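PDB 4O1K: carbonic anhydrase from Sordaria macrospora, which probably catalyses the reversible hydration of carbon dioxide to bicarbonate as a tetrameric, zinc-dependent beta-class carbonic anhydrase. Local coordinates for residues A[104-110]-A[188-194]; A[174-180]-A[217-223]; A[140-144]-A[164-169]; A[117-122]-A[134-138]. All coordinates share one frame; numbering follows the deposited sequence. Where two conformers were deposited one is given.

Contact 1: residues A[104-110]-A[188-194]; sequences VKHIVVC and FPVIHGW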
loop_
_atom_site.group_PDB
_atom_site.type_symbol
_atom_site.label_atom_id
_atom_site.label_comp_id
_atom_site.label_asym_id
_atom_site.label_seq_id
_atom_site.Cartn_x
_atom_site.Cartn_y
_atom_site.Cartn_z
ATOM N N VAL A 104 -20.725 -8.505 9.704
ATOM C CA VAL A 104 -20.767 -7.540 10.767
ATOM C C VAL A 104 -22.021 -6.655 10.610
ATOM O O VAL A 104 -22.412 -6.350 9.487
ATOM C CB VAL A 104 -19.395 -6.804 10.704
ATOM C CG1 VAL A 104 -19.512 -5.312 10.523
ATOM C CG2 VAL A 104 -18.491 -7.235 11.868
ATOM N N LYS A 105 -22.691 -6.310 11.715
ATOM C CA LYS A 105 -23.891 -5.478 11.641
ATOM C C LYS A 105 -23.585 -3.991 11.791
ATOM O O LYS A 105 -24.402 -3.130 11.403
ATOM C CB LYS A 105 -24.889 -5.885 12.732
ATOM C CG LYS A 105 -25.932 -6.906 12.296
ATOM C CD LYS A 105 -25.400 -8.301 12.193
ATOM C CE LYS A 105 -26.548 -9.291 12.419
ATOM N NZ LYS A 105 -27.678 -9.002 11.485
ATOM N N HIS A 106 -22.412 -3.694 12.354
ATOM C CA HIS A 106 -22.015 -2.328 12.639
ATOM C C HIS A 106 -20.555 -2.111 12.252
ATOM O O HIS A 106 -19.715 -2.990 12.438
ATOM C CB HIS A 106 -22.152 -2.048 14.142
ATOM C CG HIS A 106 -23.531 -2.265 14.676
ATOM N ND1 HIS A 106 -24.519 -1.307 14.588
ATOM C CD2 HIS A 106 -24.084 -3.325 15.319
ATOM C CE1 HIS A 106 -25.628 -1.772 15.151
ATOM N NE2 HIS A 106 -25.391 -2.994 15.599
ATOM N N ILE A 107 -20.245 -0.930 11.723
ATOM C CA ILE A 107 -18.840 -0.542 11.572
ATOM C C ILE A 107 -18.705 0.782 12.313
ATOM O O ILE A 107 -19.470 1.690 12.072
ATOM C CB ILE A 107 -18.454 -0.342 10.113
ATOM C CG1 ILE A 107 -18.626 -1.642 9.321
ATOM C CG2 ILE A 107 -16.957 0.072 10.013
ATOM C CD1 ILE A 107 -18.250 -1.525 7.820
ATOM N N VAL A 108 -17.770 0.874 13.254
ATOM C CA VAL A 108 -17.598 2.096 14.043
ATOM C C VAL A 108 -16.209 2.608 13.707
ATOM O O VAL A 108 -15.272 1.821 13.727
ATOM C CB VAL A 108 -17.546 1.739 15.533
ATOM C CG1 VAL A 108 -17.107 2.957 16.357
ATOM C CG2 VAL A 108 -18.917 1.176 16.006
ATOM N N VAL A 109 -16.086 3.899 13.411
ATOM C CA VAL A 109 -14.775 4.551 13.399
ATOM C C VAL A 109 -14.757 5.352 14.677
ATOM O O VAL A 109 -15.620 6.210 14.882
ATOM C CB VAL A 109 -14.625 5.510 12.213
ATOM C CG1 VAL A 109 -13.321 6.306 12.329
ATOM C CG2 VAL A 109 -14.614 4.716 10.919
ATOM N N CYS A 110 -13.791 5.061 15.549
ATOM C CA CYS A 110 -13.724 5.760 16.827
ATOM C C CYS A 110 -12.452 6.568 16.899
ATOM O O CYS A 110 -11.347 5.998 16.877
ATOM C CB CYS A 110 -13.747 4.761 17.978
ATOM S SG CYS A 110 -13.994 5.578 19.598
ATOM N N PHE A 188 -27.773 -3.643 6.352
ATOM C CA PHE A 188 -26.627 -3.581 7.266
ATOM C C PHE A 188 -25.343 -3.795 6.463
ATOM O O PHE A 188 -25.410 -4.285 5.334
ATOM C CB PHE A 188 -26.779 -4.569 8.444
ATOM C CG PHE A 188 -26.687 -6.036 8.076
ATOM C CD1 PHE A 188 -27.814 -6.843 8.128
ATOM C CD2 PHE A 188 -25.461 -6.625 7.769
ATOM C CE1 PHE A 188 -27.735 -8.190 7.822
ATOM C CE2 PHE A 188 -25.377 -7.968 7.451
ATOM C CZ PHE A 188 -26.510 -8.751 7.480
ATOM N N PRO A 189 -24.165 -3.416 7.013
ATOM C CA PRO A 189 -23.914 -2.758 8.299
ATOM C C PRO A 189 -24.283 -1.289 8.284
ATOM O O PRO A 189 -24.347 -0.654 7.227
ATOM C CB PRO A 189 -22.391 -2.888 8.467
ATOM C CG PRO A 189 -21.865 -2.926 7.067
ATOM C CD PRO A 189 -22.906 -3.738 6.312
ATOM N N VAL A 190 -24.539 -0.744 9.465
ATOM C CA VAL A 190 -24.654 0.694 9.559
ATOM C C VAL A 190 -23.354 1.216 10.155
ATOM O O VAL A 190 -22.632 0.506 10.876
ATOM C CB VAL A 190 -25.880 1.148 10.369
ATOM C CG1 VAL A 190 -27.180 0.732 9.649
ATOM C CG2 VAL A 190 -25.838 0.575 11.770
ATOM N N ILE A 191 -23.072 2.458 9.844
ATOM C CA ILE A 191 -21.796 3.055 10.171
ATOM C C ILE A 191 -21.936 4.109 11.253
ATOM O O ILE A 191 -22.866 4.932 11.203
ATOM C CB ILE A 191 -21.246 3.680 8.912
ATOM C CG1 ILE A 191 -20.549 2.594 8.106
ATOM C CG2 ILE A 191 -20.284 4.795 9.219
ATOM C CD1 ILE A 191 -20.081 3.077 6.840
ATOM N N HIS A 192 -21.015 4.091 12.215
ATOM C CA HIS A 192 -21.044 5.051 13.314
ATOM C C HIS A 192 -19.716 5.768 13.415
ATOM O O HIS A 192 -18.666 5.168 13.156
ATOM C CB HIS A 192 -21.268 4.346 14.640
ATOM C CG HIS A 192 -22.398 3.375 14.634
ATOM N ND1 HIS A 192 -23.685 3.726 14.990
ATOM C CD2 HIS A 192 -22.428 2.048 14.371
ATOM C CE1 HIS A 192 -24.463 2.660 14.915
ATOM N NE2 HIS A 192 -23.724 1.627 14.551
ATOM N N GLY A 193 -19.772 7.047 13.796
ATOM C CA GLY A 193 -18.562 7.820 14.034
ATOM C C GLY A 193 -18.621 8.271 15.480
ATOM O O GLY A 193 -19.488 9.035 15.842
ATOM N N TRP A 194 -17.694 7.800 16.295
ATOM C CA TRP A 194 -17.708 8.117 17.723
ATOM C C TRP A 194 -16.365 8.694 18.112
ATOM O O TRP A 194 -15.382 8.582 17.353
ATOM C CB TRP A 194 -17.975 6.849 18.531
ATOM C CG TRP A 194 -19.329 6.181 18.308
ATOM C CD1 TRP A 194 -20.448 6.726 17.721
ATOM C CD2 TRP A 194 -19.687 4.836 18.678
ATOM N NE1 TRP A 194 -21.483 5.792 17.723
ATOM C CE2 TRP A 194 -21.032 4.627 18.293
ATOM C CE3 TRP A 194 -18.994 3.783 19.298
ATOM C CZ2 TRP A 194 -21.703 3.408 18.523
ATOM C CZ3 TRP A 194 -19.664 2.571 19.519
ATOM C CH2 TRP A 194 -20.996 2.395 19.123
#

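Contact 2: residues A[174-180]-A[217-223]; sequences VKTAALQ and IQKIYNL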
loop_
_atom_site.group_PDB
_atom_site.type_symbol
_atom_site.label_atom_id
_atom_site.label_comp_id
_atom_site.label_asym_id
_atom_site.label_seq_id
_atom_site.Cartn_x
_atom_site.Cartn_y
_atom_site.Cartn_z
ATOM N N VAL A 174 -17.952 4.311 3.656
ATOM C CA VAL A 174 -19.160 4.234 2.796
ATOM C C VAL A 174 -18.892 4.069 1.294
ATOM O O VAL A 174 -19.723 3.509 0.534
ATOM C CB VAL A 174 -20.094 5.417 3.064
ATOM C CG1 VAL A 174 -21.332 5.403 2.162
ATOM C CG2 VAL A 174 -20.542 5.374 4.482
ATOM N N LYS A 175 -17.739 4.554 0.855
ATOM C CA LYS A 175 -17.355 4.430 -0.557
ATOM C C LYS A 175 -17.096 3.001 -0.973
ATOM O O LYS A 175 -17.148 2.681 -2.176
ATOM C CB LYS A 175 -16.093 5.240 -0.831
ATOM C CG LYS A 175 -16.226 6.745 -0.573
ATOM C CD LYS A 175 -14.836 7.435 -0.743
ATOM C CE LYS A 175 -14.911 8.907 -0.313
ATOM N NZ LYS A 175 -13.538 9.526 -0.385
ATOM N N THR A 176 -16.803 2.127 -0.001
ATOM C CA THR A 176 -16.452 0.748 -0.353
ATOM C C THR A 176 -17.597 0.004 -0.995
ATOM O O THR A 176 -18.746 0.169 -0.600
ATOM C CB THR A 176 -15.863 -0.063 0.817
ATOM O OG1 THR A 176 -16.861 -0.299 1.829
ATOM C CG2 THR A 176 -14.700 0.690 1.412
ATOM N N ALA A 177 -17.275 -0.805 -2.006
ATOM C CA ALA A 177 -18.272 -1.596 -2.720
ATOM C C ALA A 177 -18.965 -2.577 -1.783
ATOM O O ALA A 177 -20.180 -2.784 -1.880
ATOM C CB ALA A 177 -17.624 -2.340 -3.915
ATOM N N ALA A 178 -18.189 -3.155 -0.868
ATOM C CA ALA A 178 -18.703 -4.151 0.070
ATOM C C ALA A 178 -19.837 -3.540 0.872
ATOM O O ALA A 178 -20.954 -4.100 0.946
ATOM C CB ALA A 178 -17.587 -4.609 1.002
ATOM N N LEU A 179 -19.536 -2.396 1.489
ATOM C CA LEU A 179 -20.518 -1.685 2.317
ATOM C C LEU A 179 -21.791 -1.376 1.543
ATOM O O LEU A 179 -22.901 -1.668 2.010
ATOM C CB LEU A 179 -19.952 -0.368 2.865
ATOM C CG LEU A 179 -21.123 0.197 3.676
ATOM C CD1 LEU A 179 -20.847 0.183 5.146
ATOM C CD2 LEU A 179 -21.670 1.535 3.194
ATOM N N GLN A 180 -21.644 -0.794 0.353
ATOM C CA GLN A 180 -22.824 -0.393 -0.416
ATOM C C GLN A 180 -23.681 -1.578 -0.846
ATOM O O GLN A 180 -24.910 -1.544 -0.722
ATOM C CB GLN A 180 -22.439 0.452 -1.641
ATOM C CG GLN A 180 -23.674 1.000 -2.350
ATOM C CD GLN A 180 -23.346 1.814 -3.580
ATOM O OE1 GLN A 180 -24.124 1.849 -4.537
ATOM N NE2 GLN A 180 -22.199 2.485 -3.560
ATOM N N ILE A 217 -22.273 10.144 -2.173
ATOM C CA ILE A 217 -21.325 9.273 -2.846
ATOM C C ILE A 217 -21.965 8.591 -4.059
ATOM O O ILE A 217 -21.297 8.355 -5.063
ATOM C CB ILE A 217 -20.746 8.236 -1.869
ATOM C CG1 ILE A 217 -19.834 8.930 -0.863
ATOM C CG2 ILE A 217 -19.952 7.174 -2.606
ATOM C CD1 ILE A 217 -19.535 8.105 0.380
ATOM N N GLN A 218 -23.269 8.312 -3.985
ATOM C CA GLN A 218 -23.939 7.581 -5.061
ATOM C C GLN A 218 -24.152 8.389 -6.349
ATOM O O GLN A 218 -24.489 7.817 -7.377
ATOM C CB GLN A 218 -25.273 6.996 -4.572
ATOM C CG GLN A 218 -25.092 5.704 -3.751
ATOM C CD GLN A 218 -26.413 5.138 -3.260
ATOM O OE1 GLN A 218 -27.301 5.878 -2.832
ATOM N NE2 GLN A 218 -26.546 3.816 -3.321
ATOM N N LYS A 219 -23.959 9.702 -6.294
ATOM C CA LYS A 219 -24.158 10.553 -7.464
ATOM C C LYS A 219 -23.350 10.106 -8.693
ATOM O O LYS A 219 -23.808 10.248 -9.829
ATOM C CB LYS A 219 -23.878 12.006 -7.094
ATOM C CG LYS A 219 -24.814 12.490 -5.979
ATOM C CD LYS A 219 -24.724 13.979 -5.722
ATOM C CE LYS A 219 -26.011 14.474 -5.083
ATOM N NZ LYS A 219 -27.178 14.310 -6.000
ATOM N N ILE A 220 -22.176 9.530 -8.455
ATOM C CA ILE A 220 -21.355 8.980 -9.531
ATOM C C ILE A 220 -20.988 7.500 -9.323
ATOM O O ILE A 220 -20.410 6.863 -10.215
ATOM C CB ILE A 220 -20.070 9.799 -9.721
ATOM C CG1 ILE A 220 -19.358 9.983 -8.378
ATOM C CG2 ILE A 220 -20.402 11.147 -10.324
ATOM C CD1 ILE A 220 -17.852 10.246 -8.500
ATOM N N TYR A 221 -21.321 6.949 -8.158
ATOM C CA TYR A 221 -21.046 5.542 -7.899
ATOM C C TYR A 221 -22.254 4.786 -7.318
ATOM O O TYR A 221 -22.189 4.265 -6.199
ATOM C CB TYR A 221 -19.815 5.401 -6.991
ATOM C CG TYR A 221 -19.137 4.056 -7.089
ATOM C CD1 TYR A 221 -18.666 3.583 -8.315
ATOM C CD2 TYR A 221 -18.967 3.257 -5.964
ATOM C CE1 TYR A 221 -18.038 2.342 -8.418
ATOM C CE2 TYR A 221 -18.338 2.012 -6.050
ATOM C CZ TYR A 221 -17.879 1.560 -7.280
ATOM O OH TYR A 221 -17.257 0.330 -7.366
ATOM N N ASN A 222 -23.342 4.712 -8.091
ATOM C CA ASN A 222 -24.545 3.975 -7.684
ATOM C C ASN A 222 -24.531 2.545 -8.226
ATOM O O ASN A 222 -24.708 2.319 -9.428
ATOM C CB ASN A 222 -25.817 4.713 -8.143
ATOM C CG ASN A 222 -27.076 4.285 -7.374
ATOM O OD1 ASN A 222 -27.599 5.037 -6.545
ATOM N ND2 ASN A 222 -27.582 3.095 -7.675
ATOM N N LEU A 223 -24.319 1.587 -7.330
ATOM C CA LEU A 223 -24.210 0.184 -7.713
ATOM C C LEU A 223 -25.496 -0.572 -7.406
ATOM O O LEU A 223 -26.405 -0.041 -6.764
ATOM C CB LEU A 223 -23.042 -0.480 -6.978
ATOM C CG LEU A 223 -21.614 -0.269 -7.482
ATOM C CD1 LEU A 223 -21.281 1.196 -7.536
ATOM C CD2 LEU A 223 -20.637 -0.988 -6.585
#

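Contact 3: residues A[140-144]-A[164-169]; sequences VYRLH and LNVYEQ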
loop_
_atom_site.group_PDB
_atom_site.type_symbol
_atom_site.label_atom_id
_atom_site.label_comp_id
_atom_site.label_asym_id
_atom_site.label_seq_id
_atom_site.Cartn_x
_atom_site.Cartn_y
_atom_site.Cartn_z
ATOM N N VAL A 140 -7.669 15.953 5.407
ATOM C CA VAL A 140 -8.922 16.254 6.113
ATOM C C VAL A 140 -9.007 17.736 6.489
ATOM O O VAL A 140 -10.030 18.408 6.221
ATOM C CB VAL A 140 -9.105 15.372 7.358
ATOM C CG1 VAL A 140 -10.294 15.862 8.170
ATOM C CG2 VAL A 140 -9.300 13.912 6.946
ATOM N N TYR A 141 -7.932 18.273 7.071
ATOM C CA TYR A 141 -7.893 19.712 7.408
ATOM C C TYR A 141 -8.251 20.574 6.205
ATOM O O TYR A 141 -9.098 21.469 6.300
ATOM C CB TYR A 141 -6.511 20.144 7.928
ATOM C CG TYR A 141 -6.508 21.514 8.600
ATOM C CD1 TYR A 141 -6.432 21.633 9.988
ATOM C CD2 TYR A 141 -6.619 22.683 7.856
ATOM C CE1 TYR A 141 -6.447 22.886 10.613
ATOM C CE2 TYR A 141 -6.645 23.937 8.475
ATOM C CZ TYR A 141 -6.554 24.026 9.853
ATOM O OH TYR A 141 -6.575 25.278 10.464
ATOM N N ARG A 142 -7.587 20.325 5.079
ATOM C CA ARG A 142 -7.805 21.141 3.896
ATOM C C ARG A 142 -9.251 21.045 3.402
ATOM O O ARG A 142 -9.786 22.015 2.889
ATOM C CB ARG A 142 -6.794 20.768 2.799
ATOM C CG ARG A 142 -5.350 21.079 3.193
ATOM C CD ARG A 142 -4.328 20.661 2.120
ATOM N NE ARG A 142 -2.970 20.937 2.575
ATOM C CZ ARG A 142 -2.064 20.009 2.848
ATOM N NH1 ARG A 142 -2.334 18.711 2.674
ATOM N NH2 ARG A 142 -0.862 20.380 3.277
ATOM N N LEU A 143 -9.904 19.902 3.621
ATOM C CA LEU A 143 -11.287 19.714 3.194
ATOM C C LEU A 143 -12.257 20.579 3.994
ATOM O O LEU A 143 -13.405 20.782 3.587
ATOM C CB LEU A 143 -11.698 18.246 3.338
ATOM C CG LEU A 143 -11.367 17.341 2.148
ATOM C CD1 LEU A 143 -11.536 15.892 2.495
ATOM C CD2 LEU A 143 -12.247 17.689 0.972
ATOM N N HIS A 144 -11.801 21.069 5.141
ATOM C CA HIS A 144 -12.647 21.840 6.032
ATOM C C HIS A 144 -11.882 23.066 6.489
ATOM O O HIS A 144 -12.063 23.559 7.601
ATOM C CB HIS A 144 -13.031 20.973 7.229
ATOM C CG HIS A 144 -13.795 19.747 6.852
ATOM N ND1 HIS A 144 -15.162 19.750 6.676
ATOM C CD2 HIS A 144 -13.380 18.482 6.599
ATOM C CE1 HIS A 144 -15.560 18.535 6.334
ATOM N NE2 HIS A 144 -14.499 17.746 6.292
ATOM N N LEU A 164 -13.863 15.873 12.699
ATOM C CA LEU A 164 -13.960 15.842 11.240
ATOM C C LEU A 164 -13.220 14.671 10.622
ATOM O O LEU A 164 -13.618 14.161 9.575
ATOM C CB LEU A 164 -13.450 17.150 10.651
ATOM C CG LEU A 164 -14.428 18.288 11.002
ATOM C CD1 LEU A 164 -13.781 19.618 10.717
ATOM C CD2 LEU A 164 -15.677 18.133 10.174
ATOM N N ASN A 165 -12.099 14.279 11.219
ATOM C CA ASN A 165 -11.371 13.110 10.735
ATOM C C ASN A 165 -12.251 11.895 10.900
ATOM O O ASN A 165 -12.382 11.106 9.986
ATOM C CB ASN A 165 -10.076 12.884 11.516
ATOM C CG ASN A 165 -9.223 11.760 10.929
ATOM O OD1 ASN A 165 -9.011 11.680 9.698
ATOM N ND2 ASN A 165 -8.729 10.881 11.805
ATOM N N VAL A 166 -12.844 11.720 12.078
ATOM C CA VAL A 166 -13.780 10.590 12.210
ATOM C C VAL A 166 -14.852 10.621 11.102
ATOM O O VAL A 166 -15.085 9.608 10.430
ATOM C CB VAL A 166 -14.463 10.579 13.553
ATOM C CG1 VAL A 166 -15.587 9.495 13.559
ATOM C CG2 VAL A 166 -13.434 10.220 14.624
ATOM N N TYR A 167 -15.485 11.782 10.905
ATOM C CA TYR A 167 -16.523 11.915 9.850
ATOM C C TYR A 167 -15.997 11.523 8.446
ATOM O O TYR A 167 -16.634 10.743 7.724
ATOM C CB TYR A 167 -17.086 13.351 9.866
ATOM C CG TYR A 167 -17.893 13.738 8.646
ATOM C CD1 TYR A 167 -19.249 13.437 8.550
ATOM C CD2 TYR A 167 -17.300 14.419 7.606
ATOM C CE1 TYR A 167 -19.980 13.813 7.423
ATOM C CE2 TYR A 167 -18.005 14.791 6.492
ATOM C CZ TYR A 167 -19.342 14.488 6.407
ATOM O OH TYR A 167 -20.023 14.877 5.274
ATOM N N GLU A 168 -14.834 12.054 8.065
ATOM C CA GLU A 168 -14.240 11.752 6.754
ATOM C C GLU A 168 -13.869 10.282 6.600
ATOM O O GLU A 168 -14.051 9.716 5.505
ATOM C CB GLU A 168 -13.030 12.641 6.442
ATOM C CG GLU A 168 -13.365 14.107 6.169
ATOM C CD GLU A 168 -14.323 14.305 4.975
ATOM O OE1 GLU A 168 -14.441 13.408 4.109
ATOM O OE2 GLU A 168 -14.951 15.377 4.896
ATOM N N GLN A 169 -13.361 9.650 7.669
ATOM C CA GLN A 169 -13.030 8.220 7.575
ATOM C C GLN A 169 -14.299 7.379 7.481
ATOM O O GLN A 169 -14.333 6.337 6.796
ATOM C CB GLN A 169 -12.110 7.735 8.715
ATOM C CG GLN A 169 -10.795 8.545 8.887
ATOM C CD GLN A 169 -10.079 8.848 7.581
ATOM O OE1 GLN A 169 -9.868 7.953 6.763
ATOM N NE2 GLN A 169 -9.697 10.119 7.380
#

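Contact 4: residues A[117-122]-A[134-138]; sequences GVKAAM and LRNIR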
loop_
_atom_site.group_PDB
_atom_site.type_symbol
_atom_site.label_atom_id
_atom_site.label_comp_id
_atom_site.label_asym_id
_atom_site.label_seq_id
_atom_site.Cartn_x
_atom_site.Cartn_y
_atom_site.Cartn_z
ATOM N N GLY A 117 -1.506 11.154 16.843
ATOM C CA GLY A 117 -1.314 11.099 15.404
ATOM C C GLY A 117 -1.813 12.344 14.701
ATOM O O GLY A 117 -1.118 12.896 13.854
ATOM N N VAL A 118 -3.019 12.785 15.058
ATOM C CA VAL A 118 -3.575 14.053 14.584
ATOM C C VAL A 118 -2.662 15.242 14.946
ATOM O O VAL A 118 -2.239 16.058 14.061
ATOM C CB VAL A 118 -5.006 14.220 15.124
ATOM C CG1 VAL A 118 -5.551 15.594 14.794
ATOM C CG2 VAL A 118 -5.903 13.140 14.538
ATOM N N LYS A 119 -2.285 15.322 16.221
ATOM C CA LYS A 119 -1.353 16.385 16.614
ATOM C C LYS A 119 -0.033 16.364 15.817
ATOM O O LYS A 119 0.460 17.412 15.388
ATOM C CB LYS A 119 -1.083 16.364 18.118
ATOM C CG LYS A 119 -0.283 17.574 18.594
ATOM C CD LYS A 119 -0.179 17.635 20.119
ATOM C CE LYS A 119 -1.539 17.857 20.795
ATOM N NZ LYS A 119 -2.058 19.259 20.666
ATOM N N ALA A 120 0.531 15.180 15.611
ATOM C CA ALA A 120 1.781 15.047 14.859
ATOM C C ALA A 120 1.606 15.387 13.374
ATOM O O ALA A 120 2.548 15.864 12.712
ATOM C CB ALA A 120 2.339 13.650 15.016
ATOM N N ALA A 121 0.417 15.100 12.844
ATOM C CA ALA A 121 0.073 15.461 11.472
ATOM C C ALA A 121 0.149 16.955 11.362
ATOM O O ALA A 121 0.587 17.488 10.338
ATOM C CB ALA A 121 -1.318 15.006 11.139
ATOM N N MET A 122 -0.299 17.636 12.415
ATOM C CA MET A 122 -0.310 19.092 12.364
ATOM C C MET A 122 1.040 19.787 12.666
ATOM O O MET A 122 1.130 21.022 12.662
ATOM C CB MET A 122 -1.468 19.643 13.195
ATOM C CG MET A 122 -2.814 19.193 12.616
ATOM S SD MET A 122 -2.990 19.875 10.956
ATOM C CE MET A 122 -3.809 18.566 10.073
ATOM N N LEU A 134 0.475 10.564 7.704
ATOM C CA LEU A 134 -0.123 11.748 8.309
ATOM C C LEU A 134 -0.661 12.736 7.293
ATOM O O LEU A 134 -1.524 13.566 7.615
ATOM C CB LEU A 134 0.895 12.441 9.183
ATOM C CG LEU A 134 1.392 11.539 10.290
ATOM C CD1 LEU A 134 2.516 12.209 11.048
ATOM C CD2 LEU A 134 0.248 11.186 11.210
ATOM N N ARG A 135 -0.172 12.643 6.058
ATOM C CA ARG A 135 -0.688 13.517 5.012
ATOM C C ARG A 135 -2.197 13.389 4.907
ATOM O O ARG A 135 -2.895 14.375 4.644
ATOM C CB ARG A 135 -0.009 13.182 3.666
ATOM C CG ARG A 135 -0.360 14.129 2.480
ATOM C CD ARG A 135 0.589 13.804 1.333
ATOM N NE ARG A 135 1.980 13.898 1.819
ATOM C CZ ARG A 135 2.981 13.081 1.504
ATOM N NH1 ARG A 135 2.821 12.082 0.646
ATOM N NH2 ARG A 135 4.181 13.268 2.045
ATOM N N ASN A 136 -2.725 12.190 5.147
ATOM C CA ASN A 136 -4.185 12.002 5.038
ATOM C C ASN A 136 -4.953 12.895 5.970
ATOM O O ASN A 136 -6.082 13.325 5.680
ATOM C CB ASN A 136 -4.522 10.558 5.366
ATOM C CG ASN A 136 -4.012 9.620 4.317
ATOM O OD1 ASN A 136 -3.048 8.877 4.531
ATOM N ND2 ASN A 136 -4.659 9.634 3.176
ATOM N N ILE A 137 -4.344 13.166 7.116
ATOM C CA ILE A 137 -4.998 13.962 8.121
ATOM C C ILE A 137 -4.928 15.421 7.689
ATOM O O ILE A 137 -5.889 16.194 7.853
ATOM C CB ILE A 137 -4.315 13.786 9.467
ATOM C CG1 ILE A 137 -4.503 12.346 9.971
ATOM C CG2 ILE A 137 -4.878 14.795 10.463
ATOM C CD1 ILE A 137 -3.494 11.954 10.986
ATOM N N ARG A 138 -3.790 15.801 7.118
ATOM C CA ARG A 138 -3.676 17.142 6.607
ATOM C C ARG A 138 -4.691 17.340 5.485
ATOM O O ARG A 138 -5.250 18.418 5.361
ATOM C CB ARG A 138 -2.250 17.429 6.167
ATOM C CG ARG A 138 -1.269 17.460 7.332
ATOM C CD ARG A 138 0.112 18.018 6.899
ATOM N NE ARG A 138 0.880 17.025 6.161
ATOM C CZ ARG A 138 1.687 16.130 6.733
ATOM N NH1 ARG A 138 1.827 16.111 8.054
ATOM N NH2 ARG A 138 2.363 15.258 5.997
#

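Contact 1: residues A[104-110]-A[188-194]
Carbonyl oxygen O of Ile-107 receives the backbone N of His-192 at 2.9 Å, and the CA of Ile-191 also leans on it at 3.3 Å. The same ladder runs from Lys-105 O to the N of Trp-194, pairing 106-110 with 190-194 in parallel. On one face of the sheet, ND1 of His-106 and NE2 of His-192 share a 3.0 Å hydrogen bond at the edges of the two rings, whose planes are 35° apart; either nitrogen could be the donor. These are neighbouring strands of the mixed sheet at the core of the beta-carbonic anhydrase fold, with strand 51-56 on the other side of 106-112. Further along, Val-108 lays both methyls over the indole of Trp-194, CG2 lying 4.0 Å from the centroid of its six-membered ring. The opposite face carries Ile-107 and Ile-191, which pack on helices 154-174 and 177-186. Before the strands begin, the chain of Lys-105, bent at chi2 (76°), brings NZ over a face of Phe-188, a cation-pi contact 4.2 Å from the ring centroid.

Contact 2: residues A[174-180]-A[217-223]
The side-chain amide of Gln-180 spans the gap from the start of helix 177-186 to 217-223, the end of helix 210-218 and the C-terminal residues that follow. Its OE1 accepts the backbone N of Leu-223 at 2.8 Å, a nearly straight bond whose donor is tilted from the carbonyl plane. A weak second bond reaches the same oxygen from NE2 of Gln-218, the two amide planes standing almost perpendicular. On the other branch, NE2 of Gln-180 donates to the backbone O of Tyr-221 at 3.2 Å, with that oxygen lying in the amide plane. In this conformer, one of two modelled, the three bonds define the amide's orientation; an extended chain, with CG anti to the backbone N (chi1 -174°), carries it across. Beside these amide bonds, CD1 of Ile-217 presses on CG1 of Val-174 and, also at 3.7 Å, on CG of Lys-175. One layer out, a third subunit holds the polar ends: Asp-139 of that subunit forms a salt bridge with Lys-175 NZ, and its Lys-125 O is hydrogen-bonded to Tyr-221 OH. At the base of helix 177-186, Thr-176 is the N-cap, its OG1 weakly accepting Leu-179 N at 3.4 Å.

Contact 3: residues A[140-144]-A[164-169]
Val-140 enters helix 154-174 as a knob into a hole formed by Leu-164, Asn-165, Glu-168 and Gln-169, joining the C-terminal end of helix 130-143 to a long helix that packs on the central sheet. Packing is divided between its two methyls. CG1, anti to the backbone N (chi1 171°), lies against the backbone of Asn-165 and CB of Leu-164, whereas CG2 rests against the polar ends of two side chains, 3.6 Å from OD1 of Asn-165 and 3.8 Å from NE2 of Gln-169. Leu-164 also takes part in a CH-pi contact: its CD2 sits over the centre of the His-144 imidazole, 3.9 Å from the centroid. Among polar interactions, the same ring uses its edge, NE2 donating to OE2 of Glu-168 at 2.8 Å. That oxygen offers its anti lone pair, and the ring and carboxylate planes stand 46° apart. A salt bridge from OE1 to Arg-171 holds the other arm of the carboxylate; both partners would probably stabilise its negative charge. Within 164-169, a further bond joins two residues of the hole. Gln-169, whose OE1 is engaged by Val-84 N, donates NE2 to OD1 of Asn-165 at 2.9 Å, approaching from above the carbonyl plane.

Contact 4: residues A[117-122]-A[134-138]
Helix 116-121, which begins directly after the zinc ligand Cys-115, packs here against helix 130-143, the short segments crossing at -77° with axes 8.8 Å apart. Ala-121 stands at the centre of this helix-helix contact. Its CB nestles against CG2 of Ile-137 at 3.6 Å and also meets CB of Leu-134. Leu-134 spreads its methyls along the first helix: CD2 reaches O of Gly-117 at 3.4 Å, and CD1 lies near O of Ala-120. Farther along, the bent chain of Met-122 (chi2 -63°) turns CE back over the second helix, 3.7 Å from CA of Arg-138. The aliphatic part of Arg-138 passes beside the last turn of helix 116-121, while the guanidinium also makes a cation-pi contact with Tyr-221 of a third subunit. The polar link is a single hydrogen bond at the helix end: NH1 of Arg-138 donates to O of Ala-121 at 2.9 Å, in the carbonyl plane on a lone pair, with that oxygen also in the guanidinium plane.

In the fold
Contact 1 is a strand pair at the heart of the sheet, and two of the others pack on it. Contact 2 meets it through Ile-191 CD1, which lies 3.4 Å from Leu-179 CD1, and contact 3 through Val-166 CG1, 3.4 Å from Gly-193 CA. Contacts 3 and 4 share helix 130-143, have centres about 11 Å apart and touch where Tyr-141 CB meets Met-122 CE. Contact 4 lies nearest the zinc ion held by Cys-56, Asp-58, His-112 and Cys-115, with Gly-117 about 5 Å from the zinc at nearest approach; the side chain of Asn-165 in contact 3 is about 8 Å from the zinc ion. Contacts 2, 3 and 4 all reach the third subunit, so the same helices serve both fold and tetramer.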